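Local coordinates for protein malate dehydrogenase (Entamoeba histolytica, PDB 3I0P) that binds NAD and probably catalyses the reversible oxidation of malate to oxaloacetate, at residues G97-M101 and Y129-A134; G112-V117 and H284-N290; A135-I140 and I168-S172; N308-R312 and T325-K329. All blocks are in the same frame, centred on the assembly; numbering follows the deposited sequence.

Interactions 1, 2 and 3 touch one another and build the core round the large mixed sheet. Interaction 1 packs helix 93-111 on helix 127-136 by apolar contact with one water bridge. Interaction 2 pairs strands 113-121 and 282-290 through main-chain hydrogen bonds. Interaction 3 takes up the end of the same helix 127-136 and sets strand 139-145, the other neighbour of 282-290, beside strand 166-170; I289 N probably bonds I140 O between the two contacts. Interaction 4 lies farther from the chain centre, about 25 Å from interaction 2 centre to centre, and is held by charge, hydroxyl and water beside NAD. Interactions 2, 3 and 4 also touch the second subunit.

Interaction 1 (G97-M101 and Y129-A134)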
loop_
_atom_site.group_PDB
_atom_site.type_symbol
_atom_site.label_atom_id
_atom_site.label_comp_id
_atom_site.label_asym_id
_atom_site.label_seq_id
_atom_site.Cartn_x
_atom_site.Cartn_y
_atom_site.Cartn_z
ATOM N N GLY A 97 -18.265 -7.644 6.036
ATOM C CA GLY A 97 -17.648 -6.626 5.198
ATOM C C GLY A 97 -18.584 -5.500 4.784
ATOM O O GLY A 97 -18.235 -4.318 4.905
ATOM N N THR A 98 -19.770 -5.870 4.295
ATOM C CA THR A 98 -20.747 -4.902 3.815
ATOM C C THR A 98 -21.203 -4.023 4.963
ATOM O O THR A 98 -21.211 -2.797 4.859
ATOM C CB THR A 98 -21.947 -5.597 3.144
ATOM O OG1 THR A 98 -21.484 -6.325 2.006
ATOM C CG2 THR A 98 -22.994 -4.593 2.695
ATOM N N ILE A 99 -21.563 -4.655 6.067
ATOM C CA ILE A 99 -21.959 -3.915 7.255
ATOM C C ILE A 99 -20.804 -3.047 7.801
ATOM O O ILE A 99 -20.990 -1.849 8.042
ATOM C CB ILE A 99 -22.561 -4.853 8.311
ATOM C CG1 ILE A 99 -23.862 -5.449 7.757
ATOM C CG2 ILE A 99 -22.769 -4.110 9.667
ATOM C CD1 ILE A 99 -24.340 -6.687 8.481
ATOM N N GLY A 100 -19.616 -3.644 7.935
ATOM C CA GLY A 100 -18.425 -2.943 8.416
ATOM C C GLY A 100 -18.065 -1.684 7.641
ATOM O O GLY A 100 -17.810 -0.633 8.236
ATOM N N MET A 101 -18.041 -1.786 6.316
ATOM C CA MET A 101 -17.701 -0.652 5.466
ATOM C C MET A 101 -18.822 0.390 5.437
ATOM O O MET A 101 -18.561 1.584 5.575
ATOM C CB MET A 101 -17.320 -1.115 4.047
ATOM C CG MET A 101 -17.032 0.018 3.063
ATOM S SD MET A 101 -15.690 1.144 3.526
ATOM C CE MET A 101 -14.261 0.309 2.841
ATOM N N TYR A 129 -14.725 -4.971 -3.652
ATOM C CA TYR A 129 -16.165 -4.737 -3.509
ATOM C C TYR A 129 -16.441 -3.699 -2.436
ATOM O O TYR A 129 -17.230 -2.781 -2.632
ATOM C CB TYR A 129 -16.916 -6.037 -3.185
ATOM C CG TYR A 129 -18.404 -5.839 -2.944
ATOM C CD1 TYR A 129 -19.288 -5.696 -4.013
ATOM C CD2 TYR A 129 -18.925 -5.773 -1.646
ATOM C CE1 TYR A 129 -20.655 -5.504 -3.807
ATOM C CE2 TYR A 129 -20.294 -5.574 -1.424
ATOM C CZ TYR A 129 -21.148 -5.451 -2.512
ATOM O OH TYR A 129 -22.501 -5.269 -2.319
ATOM N N TYR A 130 -15.778 -3.855 -1.298
ATOM C CA TYR A 130 -15.996 -2.976 -0.154
ATOM C C TYR A 130 -15.449 -1.573 -0.423
ATOM O O TYR A 130 -16.042 -0.579 -0.007
ATOM C CB TYR A 130 -15.427 -3.624 1.116
ATOM C CG TYR A 130 -15.884 -5.057 1.203
ATOM C CD1 TYR A 130 -17.146 -5.386 1.729
ATOM C CD2 TYR A 130 -15.099 -6.081 0.682
ATOM C CE1 TYR A 130 -17.586 -6.703 1.751
ATOM C CE2 TYR A 130 -15.528 -7.392 0.706
ATOM C CZ TYR A 130 -16.764 -7.702 1.239
ATOM O OH TYR A 130 -17.153 -9.018 1.252
ATOM N N SER A 131 -14.347 -1.498 -1.161
ATOM C CA SER A 131 -13.796 -0.209 -1.566
ATOM C C SER A 131 -14.731 0.511 -2.532
ATOM O O SER A 131 -14.866 1.734 -2.474
ATOM C CB SER A 131 -12.398 -0.369 -2.172
ATOM O OG SER A 131 -11.440 -0.586 -1.142
ATOM N N LEU A 132 -15.385 -0.250 -3.407
ATOM C CA LEU A 132 -16.355 0.326 -4.333
ATOM C C LEU A 132 -17.538 0.961 -3.596
ATOM O O LEU A 132 -18.019 2.018 -3.994
ATOM C CB LEU A 132 -16.842 -0.712 -5.347
ATOM C CG LEU A 132 -15.857 -1.166 -6.429
ATOM C CD1 LEU A 132 -16.398 -2.384 -7.157
ATOM C CD2 LEU A 132 -15.537 -0.055 -7.418
ATOM N N LEU A 133 -17.992 0.331 -2.518
ATOM C CA LEU A 133 -19.063 0.898 -1.708
ATOM C C LEU A 133 -18.694 2.298 -1.233
ATOM O O LEU A 133 -19.525 3.204 -1.250
ATOM C CB LEU A 133 -19.379 0.004 -0.506
ATOM C CG LEU A 133 -20.025 -1.368 -0.731
ATOM C CD1 LEU A 133 -20.098 -2.112 0.612
ATOM C CD2 LEU A 133 -21.417 -1.273 -1.382
ATOM N N ALA A 134 -17.441 2.474 -0.822
ATOM C CA ALA A 134 -16.963 3.756 -0.330
ATOM C C ALA A 134 -16.896 4.814 -1.435
ATOM O O ALA A 134 -17.327 5.949 -1.228
ATOM C CB ALA A 134 -15.617 3.594 0.352
HETATM O O HOH W 1 -23.152 -6.908 -0.055
#
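M101 and Y130 bury the most surface, with T98 next, in the contact between helices 97-101 and 129-134, whose short axes run at 33° to each other and come within 9.7 Å. The M101 side chain is a knob in a hole formed by Y130, S131, L133 and A134. With CG anti to the backbone N (chi1 176°), the chain leaves its own helix and then bends twice, laying CG, SD and CE along the backbone carbonyl of Y130. M101 CG is 3.3 Å from Y130 O, and M101 SD meets A134 CB at 4.0 Å. Y130 returns the contact: the CD1-CE1 side of its ring touches the main chain of G97, which has no side chain to intervene. Y130 CD1 is 3.4 Å from G97 C. T98 adds the polar part: T98 N faces the Y130 ring edge near its plane, 3.5 Å from Y130 CE1. T98 OG1 lies at the Y129 ring edge and shares a water with that residue, which donates to T98 OG1 (2.7 Å) and is hydrogen-bonded to Y129 OH. OG1 also bonds H94 O, one turn earlier. Around this pair, Y130 OH bonds F124 O and its ring stacks on F124, Y129 rests on helix 29-45, and Y130 and S131 lean on C143 of strand 139-145.

Interaction 2 (G112-V117 and H284-N290)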
loop_
_atom_site.group_PDB
_atom_site.type_symbol
_atom_site.label_atom_id
_atom_site.label_comp_id
_atom_site.label_asym_id
_atom_site.label_seq_id
_atom_site.Cartn_x
_atom_site.Cartn_y
_atom_site.Cartn_z
ATOM N N GLY A 112 -15.814 12.780 9.233
ATOM C CA GLY A 112 -14.721 12.969 8.277
ATOM C C GLY A 112 -14.027 11.666 7.933
ATOM O O GLY A 112 -13.632 11.444 6.785
ATOM N N MET A 113 -13.882 10.798 8.930
ATOM C CA MET A 113 -13.242 9.506 8.740
ATOM C C MET A 113 -13.900 8.402 9.550
ATOM O O MET A 113 -14.534 8.663 10.572
ATOM C CB MET A 113 -11.762 9.600 9.097
ATOM C CG MET A 113 -10.997 10.510 8.171
ATOM S SD MET A 113 -9.345 10.739 8.767
ATOM C CE MET A 113 -8.536 9.289 8.070
ATOM N N GLY A 114 -13.730 7.168 9.087
ATOM C CA GLY A 114 -14.282 6.013 9.758
ATOM C C GLY A 114 -13.417 4.797 9.526
ATOM O O GLY A 114 -12.872 4.611 8.427
ATOM N N MET A 115 -13.279 3.975 10.567
ATOM C CA MET A 115 -12.575 2.701 10.466
ATOM C C MET A 115 -13.279 1.619 11.264
ATOM O O MET A 115 -13.539 1.772 12.462
ATOM C CB MET A 115 -11.120 2.817 10.917
ATOM C CG MET A 115 -10.359 1.503 10.816
ATOM S SD MET A 115 -8.574 1.727 10.776
ATOM C CE MET A 115 -8.030 0.028 10.653
ATOM N N VAL A 116 -13.584 0.519 10.595
ATOM C CA VAL A 116 -14.220 -0.593 11.259
ATOM C C VAL A 116 -13.373 -1.810 11.022
ATOM O O VAL A 116 -12.977 -2.071 9.885
ATOM C CB VAL A 116 -15.651 -0.805 10.755
ATOM C CG1 VAL A 116 -16.214 -2.103 11.275
ATOM C CG2 VAL A 116 -16.525 0.361 11.193
ATOM N N VAL A 117 -13.060 -2.535 12.094
ATOM C CA VAL A 117 -12.306 -3.788 11.973
ATOM C C VAL A 117 -13.156 -4.991 12.392
ATOM O O VAL A 117 -14.108 -4.852 13.162
ATOM C CB VAL A 117 -10.944 -3.750 12.733
ATOM C CG1 VAL A 117 -10.032 -2.697 12.122
ATOM C CG2 VAL A 117 -11.147 -3.494 14.224
ATOM N N HIS A 284 -10.635 -8.646 9.027
ATOM C CA HIS A 284 -10.777 -7.680 7.936
ATOM C C HIS A 284 -10.671 -6.273 8.515
ATOM O O HIS A 284 -10.968 -6.061 9.697
ATOM C CB HIS A 284 -12.162 -7.753 7.276
ATOM C CG HIS A 284 -12.695 -9.137 7.034
ATOM N ND1 HIS A 284 -11.961 -10.139 6.431
ATOM C CD2 HIS A 284 -13.932 -9.653 7.240
ATOM C CE1 HIS A 284 -12.711 -11.219 6.310
ATOM N NE2 HIS A 284 -13.915 -10.947 6.785
ATOM N N PHE A 285 -10.290 -5.309 7.680
ATOM C CA PHE A 285 -10.383 -3.888 8.041
ATOM C C PHE A 285 -10.995 -3.076 6.908
ATOM O O PHE A 285 -10.862 -3.442 5.731
ATOM C CB PHE A 285 -9.022 -3.300 8.423
ATOM C CG PHE A 285 -8.070 -3.146 7.270
ATOM C CD1 PHE A 285 -7.937 -1.921 6.626
ATOM C CD2 PHE A 285 -7.295 -4.221 6.842
ATOM C CE1 PHE A 285 -7.046 -1.761 5.557
ATOM C CE2 PHE A 285 -6.401 -4.077 5.774
ATOM C CZ PHE A 285 -6.270 -2.849 5.133
ATOM N N PHE A 286 -11.657 -1.978 7.277
ATOM C CA PHE A 286 -12.345 -1.109 6.324
ATOM C C PHE A 286 -12.193 0.342 6.746
ATOM O O PHE A 286 -12.602 0.719 7.852
ATOM C CB PHE A 286 -13.829 -1.472 6.233
ATOM C CG PHE A 286 -14.073 -2.921 5.955
ATOM C CD1 PHE A 286 -14.001 -3.412 4.657
ATOM C CD2 PHE A 286 -14.361 -3.799 6.995
ATOM C CE1 PHE A 286 -14.210 -4.751 4.387
ATOM C CE2 PHE A 286 -14.580 -5.141 6.736
ATOM C CZ PHE A 286 -14.495 -5.622 5.420
ATOM N N ILE A 287 -11.594 1.137 5.860
ATOM C CA ILE A 287 -11.363 2.553 6.099
ATOM C C ILE A 287 -12.140 3.375 5.080
ATOM O O ILE A 287 -12.123 3.068 3.895
ATOM C CB ILE A 287 -9.856 2.910 6.005
ATOM C CG1 ILE A 287 -9.047 2.163 7.064
ATOM C CG2 ILE A 287 -9.622 4.435 6.120
ATOM C CD1 ILE A 287 -7.566 2.490 7.012
ATOM N N ALA A 288 -12.818 4.417 5.554
ATOM C CA ALA A 288 -13.508 5.367 4.682
ATOM C C ALA A 288 -13.105 6.812 5.013
ATOM O O ALA A 288 -13.091 7.218 6.175
ATOM C CB ALA A 288 -14.999 5.190 4.798
ATOM N N ILE A 289 -12.763 7.572 3.980
ATOM C CA ILE A 289 -12.334 8.958 4.132
ATOM C C ILE A 289 -13.282 9.846 3.336
ATOM O O ILE A 289 -13.419 9.687 2.125
ATOM C CB ILE A 289 -10.886 9.168 3.617
ATOM C CG1 ILE A 289 -9.897 8.385 4.474
ATOM C CG2 ILE A 289 -10.528 10.662 3.561
ATOM C CD1 ILE A 289 -8.624 8.083 3.768
ATOM N N ASN A 290 -13.927 10.783 4.024
ATOM C CA ASN A 290 -14.901 11.658 3.393
ATOM C C ASN A 290 -14.220 12.791 2.642
ATOM O O ASN A 290 -13.696 13.723 3.250
ATOM C CB ASN A 290 -15.872 12.209 4.438
ATOM C CG ASN A 290 -17.031 12.966 3.822
ATOM O OD1 ASN A 290 -17.257 12.922 2.609
ATOM N ND2 ASN A 290 -17.788 13.659 4.664
#
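G112-V117 and H284-N290 run antiparallel, their strand axes at 171° and 4.8 Å apart, with hydrogen-bonded pairs G114-A288 and V116-F286 alternating with non-hydrogen-bonded pairs M113-I289, M115-I287 and V117-F285. They are adjacent strands inside the mixed seven-stranded sheet of the malate/L-lactate dehydrogenase family fold. G114 and A288 exchange two bonds, A288 N to G114 O at 2.9 Å being nearly straight (173° at the hydrogen), and V116 and F286 do the same. A fifth bond runs from N290 N to G112 O, 2.9 Å, extending the ladder into the glycine that leaves helix 93-111 with positive phi.

Side chains divide between two faces. On one, M113, M115 and V117 stand opposite I289, I287 and F285. M115 takes CG anti to the backbone N and stays extended (chi3 -180°), which carries its sulfur to I287 CG1 at 3.8 Å while its methyl CE lies 4.1 Å from F285 CB. M113 and I289 instead run alongside each other. M257 of helix 244-259 covers M115, F285 and I287, and the second subunit also packs here: its M115 on M113 and I289, and its M113 on M115. The other face bears V116, A288 and F286 against helix 93-111, which meets them with M103, A104, A108 and M101. Back on the methionine face, V117 CG1 lies 3.9 Å from F285 CB.

Interaction 3 (A135-I140 and I168-S172)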
loop_
_atom_site.group_PDB
_atom_site.type_symbol
_atom_site.label_atom_id
_atom_site.label_comp_id
_atom_site.label_asym_id
_atom_site.label_seq_id
_atom_site.Cartn_x
_atom_site.Cartn_y
_atom_site.Cartn_z
ATOM N N ALA A 135 -16.382 4.434 -2.604
ATOM C CA ALA A 135 -16.281 5.353 -3.741
ATOM C C ALA A 135 -17.648 5.851 -4.254
ATOM O O ALA A 135 -17.776 7.005 -4.696
ATOM C CB ALA A 135 -15.476 4.730 -4.851
ATOM N N GLN A 136 -18.666 4.990 -4.177
ATOM C CA GLN A 136 -20.027 5.356 -4.583
ATOM C C GLN A 136 -20.631 6.446 -3.697
ATOM O O GLN A 136 -21.449 7.229 -4.168
ATOM C CB GLN A 136 -20.945 4.143 -4.570
ATOM C CG GLN A 136 -20.766 3.197 -5.730
ATOM C CD GLN A 136 -21.341 1.814 -5.423
ATOM O OE1 GLN A 136 -22.334 1.688 -4.685
ATOM N NE2 GLN A 136 -20.712 0.769 -5.976
ATOM N N GLU A 137 -20.236 6.466 -2.420
ATOM C CA GLU A 137 -20.668 7.477 -1.446
ATOM C C GLU A 137 -19.736 8.692 -1.367
ATOM O O GLU A 137 -19.824 9.471 -0.414
ATOM C CB GLU A 137 -20.787 6.866 -0.034
ATOM C CG GLU A 137 -21.824 5.763 0.134
ATOM C CD GLU A 137 -23.171 6.158 -0.421
ATOM O OE1 GLU A 137 -23.678 7.238 -0.036
ATOM O OE2 GLU A 137 -23.707 5.397 -1.259
ATOM N N GLY A 138 -18.837 8.847 -2.335
ATOM C CA GLY A 138 -17.912 9.986 -2.339
ATOM C C GLY A 138 -16.804 9.924 -1.294
ATOM O O GLY A 138 -16.234 10.952 -0.913
ATOM N N CYS A 139 -16.491 8.713 -0.835
ATOM C CA CYS A 139 -15.375 8.483 0.068
ATOM C C CYS A 139 -14.252 7.706 -0.620
ATOM O O CYS A 139 -14.501 6.912 -1.530
ATOM C CB CYS A 139 -15.838 7.675 1.263
ATOM S SG CYS A 139 -17.010 8.482 2.331
ATOM N N ILE A 140 -13.017 7.955 -0.185
ATOM C CA ILE A 140 -11.898 7.076 -0.488
ATOM C C ILE A 140 -12.105 5.859 0.394
ATOM O O ILE A 140 -12.330 6.012 1.591
ATOM C CB ILE A 140 -10.546 7.747 -0.149
ATOM C CG1 ILE A 140 -10.259 8.901 -1.121
ATOM C CG2 ILE A 140 -9.405 6.738 -0.198
ATOM C CD1 ILE A 140 -9.372 10.026 -0.551
ATOM N N ILE A 168 -8.294 -0.379 -2.831
ATOM C CA ILE A 168 -8.401 1.068 -2.659
ATOM C C ILE A 168 -9.364 1.612 -3.702
ATOM O O ILE A 168 -9.098 1.513 -4.908
ATOM C CB ILE A 168 -7.034 1.776 -2.847
ATOM C CG1 ILE A 168 -5.985 1.201 -1.899
ATOM C CG2 ILE A 168 -7.171 3.293 -2.658
ATOM C CD1 ILE A 168 -4.583 1.302 -2.440
ATOM N N GLY A 169 -10.482 2.170 -3.236
ATOM C CA GLY A 169 -11.494 2.747 -4.126
ATOM C C GLY A 169 -11.524 4.260 -4.012
ATOM O O GLY A 169 -11.638 4.802 -2.915
ATOM N N ILE A 170 -11.407 4.949 -5.141
ATOM C CA ILE A 170 -11.348 6.407 -5.142
ATOM C C ILE A 170 -12.318 6.977 -6.175
ATOM O O ILE A 170 -12.285 6.575 -7.349
ATOM C CB ILE A 170 -9.903 6.914 -5.426
ATOM C CG1 ILE A 170 -8.967 6.543 -4.263
ATOM C CG2 ILE A 170 -9.896 8.429 -5.705
ATOM C CD1 ILE A 170 -7.503 6.597 -4.587
ATOM N N PRO A 171 -13.191 7.915 -5.750
ATOM C CA PRO A 171 -14.132 8.540 -6.687
ATOM C C PRO A 171 -13.426 9.149 -7.907
ATOM O O PRO A 171 -12.314 9.688 -7.790
ATOM C CB PRO A 171 -14.795 9.626 -5.841
ATOM C CG PRO A 171 -14.698 9.130 -4.454
ATOM C CD PRO A 171 -13.389 8.400 -4.372
ATOM N N SER A 172 -14.077 9.046 -9.063
ATOM C CA SER A 172 -13.506 9.469 -10.337
ATOM C C SER A 172 -14.574 10.230 -11.126
ATOM O O SER A 172 -15.771 10.099 -10.830
ATOM C CB SER A 172 -13.056 8.239 -11.118
ATOM O OG SER A 172 -12.461 8.592 -12.351
#
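P171 wedges into the turn that joins helix 127-136 to strand 139-145, where a Schellman motif ends the helix. G138 is the C-prime residue, with phi 73°; its N bonds A135 O at 3.2 Å, while C139 N reaches back to A134 O. The chain passes from helix to strand here, and A135 and C139 turn their carbonyl oxygens to the proline ring.

Traced outward from CB, the ring of P171 meets this turn atom by atom. CB lies 4.1 Å from A135 O. P171 CG stands 3.7 Å from both A135 O and C139 O, spanning the two carbonyls, and also touches the carbonyl carbon of G138. CD, where the ring closes back on N, is 3.4 Å from C139 O and packs on the methyl of A135. That methyl points toward strand 168-170 and also meets the G169 and I170 backbone, which puts the last helical turn in touch with the strand through this one group.

Beyond the turn, strands 139-145 and 166-170 are antiparallel neighbours in the large mixed sheet, and G169 is backbone-bonded to G141, the residue after I140. The side chains of I140 and I170 flank one another: I140 CG2, anti to its backbone N, comes 4.1 Å from I170 CG1. I170 continues onto F300 and V304 of helix 297-312 and onto I256 of the second subunit, whose L261 packs on I140. On the backbone, I140 CA sends a C-H toward G169 O, 3.3 Å away, with 138° at the hydrogen.

Interaction 4 (N308-R312 and T325-K329); sequences NRTLR and TAGEK. With NAD (nicotinamide-adenine-dinucleotide), chain B.
The NAD pocket is bordered by a type II beta turn, T325-E328, leading into helix 328-340 with G327 at the N-cap. R312, at the end of helix 297-312, meets the turn with its guanidinium. R312 NH2 forms a salt bridge to E328 OE1, 2.6 Å and weak as a hydrogen bond because the angle at the hydrogen is 133°; guanidinium and carboxylate planes stand 75° apart. T325 OG1 sits between its backbone N and carbonyl carbon (chi1 63°), where the same NH2 bonds it weakly, and T325 CG2 lies over one guanidinium face. T325 N also donates to E328 OE1 at 2.9 Å, tying the glutamate across its own turn. N308 OD1 touches T325 CG2, and N308 ND2 bonds weakly to a water that also meets T325 OG1 and donates to A326 O, 3.0 Å.

The turn presents G327 N to the adenosine ribose, a nearly straight bond to NAD O2B of 2.7 Å, while K329 NZ bonds adenine N7A weakly at 3.3 Å. E174 takes R312 NH1 and N308 ND2; R322 pairs with E328 OE2. A326 packs on strand 178-182 and K329 pairs with E240 of the second subunit, placing the turn between helix 297-312, the large sheet and the subunit interface.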
loop_
_atom_site.group_PDB
_atom_site.type_symbol
_atom_site.label_atom_id
_atom_site.label_comp_id
_atom_site.label_asym_id
_atom_site.label_seq_id
_atom_site.Cartn_x
_atom_site.Cartn_y
_atom_site.Cartn_z
ATOM N N ASN A 308 -5.591 10.154 -14.377
ATOM C CA ASN A 308 -5.837 9.013 -15.259
ATOM C C ASN A 308 -5.650 9.344 -16.735
ATOM O O ASN A 308 -4.980 8.600 -17.472
ATOM C CB ASN A 308 -7.244 8.449 -15.028
ATOM C CG ASN A 308 -7.358 7.660 -13.731
ATOM O OD1 ASN A 308 -6.355 7.245 -13.161
ATOM N ND2 ASN A 308 -8.580 7.439 -13.271
ATOM N N ARG A 309 -6.229 10.466 -17.163
ATOM C CA ARG A 309 -6.136 10.877 -18.562
ATOM C C ARG A 309 -4.706 11.184 -18.979
ATOM O O ARG A 309 -4.286 10.810 -20.077
ATOM C CB ARG A 309 -7.045 12.053 -18.847
ATOM C CG ARG A 309 -8.495 11.647 -18.879
ATOM C CD ARG A 309 -9.394 12.832 -19.097
ATOM N NE ARG A 309 -10.528 12.760 -18.193
ATOM C CZ ARG A 309 -10.699 13.567 -17.154
ATOM N NH1 ARG A 309 -9.821 14.520 -16.891
ATOM N NH2 ARG A 309 -11.758 13.427 -16.381
ATOM N N THR A 310 -3.963 11.847 -18.092
ATOM C CA THR A 310 -2.553 12.140 -18.317
ATOM C C THR A 310 -1.770 10.849 -18.442
ATOM O O THR A 310 -0.963 10.698 -19.357
ATOM C CB THR A 310 -1.970 12.999 -17.182
ATOM O OG1 THR A 310 -2.710 14.214 -17.095
ATOM C CG2 THR A 310 -0.496 13.327 -17.432
ATOM N N LEU A 311 -2.026 9.926 -17.521
ATOM C CA LEU A 311 -1.325 8.643 -17.493
ATOM C C LEU A 311 -1.512 7.874 -18.804
ATOM O O LEU A 311 -0.528 7.442 -19.418
ATOM C CB LEU A 311 -1.765 7.802 -16.284
ATOM C CG LEU A 311 -1.245 8.193 -14.888
ATOM C CD1 LEU A 311 -1.947 7.365 -13.818
ATOM C CD2 LEU A 311 0.276 8.051 -14.769
ATOM N N ARG A 312 -2.768 7.744 -19.238
ATOM C CA ARG A 312 -3.104 7.025 -20.477
ATOM C C ARG A 312 -2.561 7.689 -21.749
ATOM O O ARG A 312 -2.332 7.007 -22.756
ATOM C CB ARG A 312 -4.616 6.821 -20.585
ATOM C CG ARG A 312 -5.144 5.795 -19.612
ATOM C CD ARG A 312 -6.585 5.494 -19.872
ATOM N NE ARG A 312 -7.472 6.389 -19.141
ATOM C CZ ARG A 312 -8.165 6.043 -18.063
ATOM N NH1 ARG A 312 -8.957 6.917 -17.478
ATOM N NH2 ARG A 312 -8.077 4.823 -17.568
ATOM N N THR A 325 -5.734 2.167 -16.131
ATOM C CA THR A 325 -5.675 2.603 -14.748
ATOM C C THR A 325 -6.515 1.647 -13.878
ATOM O O THR A 325 -7.335 0.874 -14.393
ATOM C CB THR A 325 -6.134 4.069 -14.571
ATOM O OG1 THR A 325 -7.500 4.185 -14.959
ATOM C CG2 THR A 325 -5.290 5.021 -15.412
ATOM N N ALA A 326 -6.290 1.692 -12.565
ATOM C CA ALA A 326 -6.968 0.810 -11.628
ATOM C C ALA A 326 -8.467 0.776 -11.892
ATOM O O ALA A 326 -9.134 1.814 -11.875
ATOM C CB ALA A 326 -6.688 1.246 -10.204
ATOM N N GLY A 327 -8.985 -0.416 -12.163
ATOM C CA GLY A 327 -10.421 -0.611 -12.318
ATOM C C GLY A 327 -10.979 -0.466 -13.724
ATOM O O GLY A 327 -12.181 -0.637 -13.927
ATOM N N GLU A 328 -10.112 -0.155 -14.689
ATOM C CA GLU A 328 -10.523 0.064 -16.090
ATOM C C GLU A 328 -10.882 -1.260 -16.753
ATOM O O GLU A 328 -11.976 -1.403 -17.305
ATOM C CB GLU A 328 -9.416 0.787 -16.878
ATOM C CG GLU A 328 -9.803 1.260 -18.267
ATOM C CD GLU A 328 -8.757 2.192 -18.890
ATOM O OE1 GLU A 328 -7.653 2.313 -18.299
ATOM O OE2 GLU A 328 -9.039 2.811 -19.960
ATOM N N LYS A 329 -9.949 -2.214 -16.684
ATOM C CA LYS A 329 -10.160 -3.587 -17.131
ATOM C C LYS A 329 -11.430 -4.213 -16.536
ATOM O O LYS A 329 -12.129 -4.976 -17.217
ATOM C CB LYS A 329 -8.925 -4.451 -16.820
ATOM C CG LYS A 329 -7.958 -4.565 -17.982
ATOM C CD LYS A 329 -6.508 -4.601 -17.547
ATOM C CE LYS A 329 -5.946 -6.005 -17.461
ATOM N NZ LYS A 329 -4.503 -5.976 -17.821
HETATM P PA NAD B . -4.472 -8.726 -10.354
HETATM O O1A NAD B . -5.509 -9.315 -11.280
HETATM O O2A NAD B . -3.039 -9.100 -10.557
HETATM O O5B NAD B . -4.632 -7.129 -10.461
HETATM C C5B NAD B . -5.931 -6.526 -10.323
HETATM C C4B NAD B . -5.854 -5.009 -10.103
HETATM O O4B NAD B . -4.822 -4.405 -10.895
HETATM C C3B NAD B . -7.128 -4.299 -10.512
HETATM O O3B NAD B . -7.287 -3.139 -9.679
HETATM C C2B NAD B . -6.867 -3.884 -11.943
HETATM O O2B NAD B . -7.644 -2.744 -12.311
HETATM C C1B NAD B . -5.391 -3.543 -11.892
HETATM N N9A NAD B . -4.662 -3.710 -13.183
HETATM C C8A NAD B . -4.480 -4.847 -13.871
HETATM N N7A NAD B . -3.738 -4.569 -14.964
HETATM C C5A NAD B . -3.447 -3.248 -14.952
HETATM C C6A NAD B . -2.729 -2.391 -15.793
HETATM N N6A NAD B . -2.138 -2.850 -16.923
HETATM N N1A NAD B . -2.631 -1.075 -15.486
HETATM C C2A NAD B . -3.209 -0.586 -14.381
HETATM N N3A NAD B . -3.897 -1.385 -13.555
HETATM C C4A NAD B . -4.032 -2.715 -13.820
HETATM O O3 NAD B . -4.883 -8.962 -8.798
HETATM P PN NAD B . -4.909 -10.354 -7.952
HETATM O O1N NAD B . -3.858 -10.238 -6.874
HETATM O O2N NAD B . -4.922 -11.539 -8.885
HETATM O O5D NAD B . -6.339 -10.324 -7.231
HETATM C C5D NAD B . -7.527 -10.705 -7.931
HETATM C C4D NAD B . -8.718 -10.742 -6.977
HETATM O O4D NAD B . -8.525 -11.741 -5.972
HETATM C C3D NAD B . -8.908 -9.422 -6.240
HETATM O O3D NAD B . -10.252 -8.977 -6.473
HETATM C C2D NAD B . -8.630 -9.733 -4.769
HETATM O O2D NAD B . -9.448 -9.030 -3.817
HETATM C C1D NAD B . -8.936 -11.213 -4.706
HETATM N N1N NAD B . -8.273 -11.862 -3.577
HETATM C C2N NAD B . -9.012 -12.151 -2.483
HETATM C C3N NAD B . -8.422 -12.773 -1.380
HETATM C C7N NAD B . -9.226 -13.100 -0.153
HETATM O O7N NAD B . -8.671 -13.650 0.790
HETATM N N7N NAD B . -10.520 -12.787 -0.117
HETATM C C4N NAD B . -7.062 -13.093 -1.426
HETATM C C5N NAD B . -6.319 -12.774 -2.567
HETATM C C6N NAD B . -6.957 -12.155 -3.641
HETATM O O HOH W 2 -9.154 4.654 -12.711
#